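Local structure of putative protease (Parabacteroides distasonis ATCC 8503, 3KD4) at residues Pro126-Gln135 and Ser200-Tyr208. The protein is of unknown function but is probably an exported protein and possibly a protease, with DUF3857 and DUF3858 family regions. Residues are numbered along the deposited sequence; the frame is centred on the assembly and turned at random.
Sequences PALDINERLQ and SPHLVASTY
The methyl of A127 sits squarely over the middle of the Y208 ring, its CB 3.5 Å from the ring centroid and 6° off the normal, a CH-pi contact that closes the tightly packed end of the pairing. P126 CB lies 3.6 Å from Y208 OH, while D129 OD2 approaches the ring edge near CE2, its carboxylate perpendicular to the ring. One water bridges that oxygen and the tyrosine hydroxyl; both carboxylate oxygens also take backbone N-H groups, from L322 and A323. T207 OG1, turned between its own N and carbonyl carbon (chi1 65°), accepts from L128 N at 2.9 Å in place of a main-chain carbonyl, and T207 N returns a bond to L128 O. From here strands 129-133 and 202-206 run antiparallel, with I130-A205 and E132-L203 as hydrogen-bonded pairs. Strand 129-133 edges a three-stranded antiparallel sheet, with 202-206 in the middle and 156-160 beyond. I130, A205 and L203 on one face pack against I147 and W15 of the large mixed sheet, a largely apolar core in which E132 OE2 pairs with K13. On the other face N131 and V204 lie side by side, and V204 touches C320. The looser part is further along this face, where R133 CA lies over the partly exposed H202 ring, offset toward the rim, in a CH-pi contact; R133 is exposed, its NH2 pairing with E136. Apart from this arginine, buried S200 OG donates to Q135 OE1 at 2.9 Å, and Q135 NE2 bonds P185 O.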
ATOM      1  N   PRO A 126       7.383  20.918  -8.485  1.00 21.14           N
ATOM      2  CA  PRO A 126       6.660  21.642  -9.530  1.00 21.45           C
ATOM      3  C   PRO A 126       5.430  22.386  -9.035  1.00 20.07           C
ATOM      4  O   PRO A 126       5.038  23.369  -9.647  1.00 20.41           O
ATOM      5  CB  PRO A 126       6.236  20.537 -10.501  1.00 21.81           C
ATOM      6  CG  PRO A 126       7.122  19.422 -10.257  1.00 22.41           C
ATOM      7  CD  PRO A 126       7.472  19.477  -8.793  1.00 22.18           C
ATOM      8  N   ALA A 127       4.853  21.947  -7.921  1.00 17.79           N
ATOM      9  CA  ALA A 127       3.590  22.507  -7.441  1.00 16.95           C
ATOM     10  C   ALA A 127       3.420  22.183  -5.961  1.00 16.30           C
ATOM     11  O   ALA A 127       4.154  21.378  -5.426  1.00 15.53           O
ATOM     12  CB  ALA A 127       2.404  21.907  -8.281  1.00 16.82           C
ATOM     13  N   LEU A 128       2.464  22.828  -5.291  1.00 16.72           N
ATOM     14  CA  LEU A 128       2.036  22.388  -3.974  1.00 16.54           C
ATOM     15  C   LEU A 128       1.127  21.172  -4.204  1.00 16.67           C
ATOM     16  O   LEU A 128       0.162  21.242  -4.960  1.00 17.45           O
ATOM     17  CB  LEU A 128       1.310  23.517  -3.216  1.00 17.18           C
ATOM     18  CG  LEU A 128       0.843  23.181  -1.806  1.00 17.20           C
ATOM     19  CD1 LEU A 128       2.034  22.700  -0.925  1.00 23.32           C
ATOM     20  CD2 LEU A 128       0.163  24.353  -1.065  1.00 22.80           C
ATOM     21  N   ASP A 129       1.431  20.055  -3.546  1.00 16.95           N
ATOM     22  CA  ASP A 129       0.841  18.772  -3.868  1.00 17.63           C
ATOM     23  C   ASP A 129       0.720  17.956  -2.546  1.00 17.01           C
ATOM     24  O   ASP A 129       1.714  17.458  -2.053  1.00 16.72           O
ATOM     25  CB  ASP A 129       1.746  18.060  -4.889  1.00 16.78           C
ATOM     26  CG  ASP A 129       1.091  16.839  -5.556  1.00 18.33           C
ATOM     27  OD1 ASP A 129       0.057  16.301  -5.073  1.00 20.43           O
ATOM     28  OD2 ASP A 129       1.648  16.421  -6.611  1.00 19.61           O
ATOM     29  N   ILE A 130      -0.484  17.896  -2.001  1.00 16.69           N
ATOM     30  CA  ILE A 130      -0.732  17.423  -0.636  1.00 17.37           C
ATOM     31  C   ILE A 130      -1.679  16.230  -0.689  1.00 17.14           C
ATOM     32  O   ILE A 130      -2.635  16.234  -1.456  1.00 15.76           O
ATOM     33  CB  ILE A 130      -1.377  18.542   0.206  1.00 16.71           C
ATOM     34  CG1 ILE A 130      -0.419  19.749   0.340  1.00 18.25           C
ATOM     35  CG2 ILE A 130      -1.714  18.090   1.610  1.00 17.66           C
ATOM     36  CD1 ILE A 130      -1.146  21.024   0.759  1.00 14.31           C
ATOM     37  N   ASN A 131      -1.364  15.208   0.109  1.00 17.66           N
ATOM     38  CA  ASN A 131      -2.237  14.099   0.394  1.00 18.16           C
ATOM     39  C   ASN A 131      -1.964  13.662   1.833  1.00 18.85           C
ATOM     40  O   ASN A 131      -1.164  12.755   2.075  1.00 20.96           O
ATOM     41  CB  ASN A 131      -1.960  12.928  -0.560  1.00 19.56           C
ATOM     42  CG  ASN A 131      -2.810  11.709  -0.245  1.00 22.27           C
ATOM     43  OD1 ASN A 131      -3.978  11.828   0.138  1.00 26.80           O
ATOM     44  ND2 ASN A 131      -2.235  10.533  -0.427  1.00 20.38           N
ATOM     45  N   GLU A 132      -2.604  14.304   2.796  1.00 17.49           N
ATOM     46  CA  GLU A 132      -2.200  14.131   4.174  1.00 17.58           C
ATOM     47  C   GLU A 132      -3.250  13.388   4.969  1.00 17.24           C
ATOM     48  O   GLU A 132      -4.394  13.805   5.045  1.00 15.76           O
ATOM     49  CB  GLU A 132      -1.923  15.488   4.822  1.00 18.18           C
ATOM     50  CG  GLU A 132      -1.269  15.393   6.186  1.00 18.85           C
ATOM     51  CD  GLU A 132       0.215  15.077   6.105  1.00 20.41           C
ATOM     52  OE1 GLU A 132       0.760  15.041   4.982  1.00 22.30           O
ATOM     53  OE2 GLU A 132       0.827  14.870   7.173  1.00 22.28           O
ATOM     54  N   ARG A 133      -2.841  12.283   5.560  1.00 17.91           N
ATOM     55  CA  ARG A 133      -3.690  11.565   6.508  1.00 18.62           C
ATOM     56  C   ARG A 133      -3.821  12.362   7.798  1.00 17.68           C
ATOM     57  O   ARG A 133      -2.798  12.736   8.359  1.00 17.58           O
ATOM     58  CB  ARG A 133      -3.029  10.223   6.845  1.00 19.37           C
ATOM     59  CG  ARG A 133      -3.878   9.334   7.691  1.00 24.94           C
ATOM     60  CD  ARG A 133      -3.152   8.069   8.156  1.00 30.88           C
ATOM     61  NE  ARG A 133      -2.207   8.392   9.231  1.00 37.17           N
ATOM     62  CZ  ARG A 133      -0.888   8.377   9.127  1.00 40.22           C
ATOM     63  NH1 ARG A 133      -0.294   8.029   7.998  1.00 43.86           N
ATOM     64  NH2 ARG A 133      -0.156   8.713  10.167  1.00 41.91           N
ATOM     65  N   LEU A 134      -5.040  12.578   8.286  1.00 17.07           N
ATOM     66  CA  LEU A 134      -5.278  13.339   9.508  1.00 18.18           C
ATOM     67  C   LEU A 134      -5.679  12.460  10.719  1.00 18.65           C
ATOM     68  O   LEU A 134      -5.528  12.869  11.879  1.00 17.92           O
ATOM     69  CB  LEU A 134      -6.345  14.398   9.235  1.00 18.36           C
ATOM     70  CG  LEU A 134      -6.034  15.358   8.071  1.00 20.65           C
ATOM     71  CD1 LEU A 134      -7.129  16.409   7.931  1.00 20.57           C
ATOM     72  CD2 LEU A 134      -4.649  16.024   8.240  1.00 15.53           C
ATOM     73  N   GLN A 135      -6.126  11.235  10.449  1.00 18.50           N
ATOM     74  CA  GLN A 135      -6.390  10.270  11.497  1.00 19.27           C
ATOM     75  C   GLN A 135      -5.119   9.607  11.927  1.00 20.11           C
ATOM     76  O   GLN A 135      -4.279   9.273  11.091  1.00 21.48           O
ATOM     77  CB  GLN A 135      -7.385   9.198  11.011  1.00 19.83           C
ATOM     78  CG  GLN A 135      -7.867   8.257  12.072  1.00 19.88           C
ATOM     79  CD  GLN A 135      -9.045   7.414  11.614  1.00 23.11           C
ATOM     80  OE1 GLN A 135      -9.039   6.884  10.517  1.00 25.31           O
ATOM     81  NE2 GLN A 135     -10.074   7.329  12.442  1.00 21.85           N
ATOM     82  N   SER A 200     -11.750   7.996   6.739  1.00 32.35           N
ATOM     83  CA  SER A 200     -10.556   8.363   7.467  1.00 29.56           C
ATOM     84  C   SER A 200     -10.056   9.710   6.920  1.00 27.39           C
ATOM     85  O   SER A 200      -9.618   9.787   5.776  1.00 25.83           O
ATOM     86  CB  SER A 200      -9.522   7.287   7.283  1.00 29.43           C
ATOM     87  OG  SER A 200      -8.306   7.696   7.808  1.00 30.48           O
ATOM     88  N   PRO A 201     -10.117  10.773   7.737  1.00 25.47           N
ATOM     89  CA  PRO A 201      -9.951  12.119   7.151  1.00 23.88           C
ATOM     90  C   PRO A 201      -8.598  12.320   6.487  1.00 22.17           C
ATOM     91  O   PRO A 201      -7.565  11.956   7.051  1.00 21.26           O
ATOM     92  CB  PRO A 201     -10.182  13.081   8.332  1.00 24.22           C
ATOM     93  CG  PRO A 201     -10.558  12.276   9.470  1.00 25.05           C
ATOM     94  CD  PRO A 201     -10.531  10.819   9.147  1.00 25.20           C
ATOM     95  N   HIS A 202      -8.622  12.830   5.259  1.00 20.79           N
ATOM     96  CA  HIS A 202      -7.436  13.111   4.501  1.00 21.57           C
ATOM     97  C   HIS A 202      -7.628  14.456   3.811  1.00 20.69           C
ATOM     98  O   HIS A 202      -8.692  14.703   3.211  1.00 20.57           O
ATOM     99  CB  HIS A 202      -7.238  12.111   3.357  1.00 22.55           C
ATOM    100  CG  HIS A 202      -6.508  10.877   3.730  1.00 25.41           C
ATOM    101  ND1 HIS A 202      -7.098   9.860   4.454  1.00 29.89           N
ATOM    102  CD2 HIS A 202      -5.269  10.435   3.390  1.00 29.50           C
ATOM    103  CE1 HIS A 202      -6.233   8.864   4.590  1.00 30.70           C
ATOM    104  NE2 HIS A 202      -5.116   9.191   3.959  1.00 31.65           N
ATOM    105  N   LEU A 203      -6.582  15.277   3.822  1.00 19.00           N
ATOM    106  CA  LEU A 203      -6.576  16.532   3.066  1.00 18.32           C
ATOM    107  C   LEU A 203      -5.825  16.260   1.765  1.00 17.33           C
ATOM    108  O   LEU A 203      -4.670  15.793   1.788  1.00 17.39           O
ATOM    109  CB  LEU A 203      -5.892  17.629   3.874  1.00 17.68           C
ATOM    110  CG  LEU A 203      -5.720  18.988   3.185  1.00 18.77           C
ATOM    111  CD1 LEU A 203      -7.128  19.604   2.941  1.00 16.88           C
ATOM    112  CD2 LEU A 203      -4.808  19.899   4.001  1.00 15.10           C
ATOM    113  N   VAL A 204      -6.471  16.550   0.637  1.00 16.93           N
ATOM    114  CA  VAL A 204      -5.868  16.407  -0.689  1.00 17.21           C
ATOM    115  C   VAL A 204      -5.995  17.741  -1.395  1.00 17.68           C
ATOM    116  O   VAL A 204      -7.065  18.352  -1.407  1.00 18.25           O
ATOM    117  CB  VAL A 204      -6.542  15.281  -1.504  1.00 18.66           C
ATOM    118  CG1 VAL A 204      -5.896  15.113  -2.923  1.00 17.14           C
ATOM    119  CG2 VAL A 204      -6.524  13.983  -0.679  1.00 17.82           C
ATOM    120  N   ALA A 205      -4.883  18.199  -1.961  1.00 16.43           N
ATOM    121  CA  ALA A 205      -4.833  19.524  -2.561  1.00 15.76           C
ATOM    122  C   ALA A 205      -3.698  19.613  -3.549  1.00 15.67           C
ATOM    123  O   ALA A 205      -2.655  18.914  -3.430  1.00 15.21           O
ATOM    124  CB  ALA A 205      -4.700  20.654  -1.467  1.00 14.83           C
ATOM    125  N   SER A 206      -3.876  20.520  -4.508  1.00 15.44           N
ATOM    126  CA  SER A 206      -2.936  20.688  -5.601  1.00 14.72           C
ATOM    127  C   SER A 206      -2.997  22.081  -6.182  1.00 14.03           C
ATOM    128  O   SER A 206      -4.085  22.640  -6.328  1.00 14.98           O
ATOM    129  CB  SER A 206      -3.278  19.677  -6.709  1.00 15.46           C
ATOM    130  OG  SER A 206      -2.520  19.872  -7.876  1.00 14.18           O
ATOM    131  N   THR A 207      -1.831  22.610  -6.561  1.00 14.01           N
ATOM    132  CA  THR A 207      -1.752  23.833  -7.334  1.00 13.44           C
ATOM    133  C   THR A 207      -1.398  23.590  -8.790  1.00 14.99           C
ATOM    134  O   THR A 207      -1.175  24.549  -9.528  1.00 14.64           O
ATOM    135  CB  THR A 207      -0.787  24.877  -6.705  1.00 14.08           C
ATOM    136  OG1 THR A 207       0.544  24.396  -6.725  1.00 12.50           O
ATOM    137  CG2 THR A 207      -1.224  25.275  -5.244  1.00 11.67           C
ATOM    138  N   TYR A 208      -1.363  22.330  -9.245  1.00 14.88           N
ATOM    139  CA  TYR A 208      -1.297  22.121 -10.683  1.00 14.73           C
ATOM    140  C   TYR A 208      -2.623  22.651 -11.314  1.00 15.89           C
ATOM    141  O   TYR A 208      -3.630  22.741 -10.649  1.00 15.36           O
ATOM    142  CB  TYR A 208      -1.180  20.642 -11.009  1.00 14.75           C
ATOM    143  CG  TYR A 208       0.164  19.994 -10.713  1.00 14.39           C
ATOM    144  CD1 TYR A 208       1.230  20.160 -11.560  1.00 15.89           C
ATOM    145  CD2 TYR A 208       0.328  19.162  -9.599  1.00 14.58           C
ATOM    146  CE1 TYR A 208       2.448  19.517 -11.315  1.00 15.71           C
ATOM    147  CE2 TYR A 208       1.498  18.551  -9.360  1.00 15.71           C
ATOM    148  CZ  TYR A 208       2.543  18.704 -10.237  1.00 14.17           C
ATOM    149  OH  TYR A 208       3.703  18.085  -9.971  1.00 17.30           O
TER
HETATM  150  O   HOH W   1       4.043  17.014  -7.524  1.00 17.82           O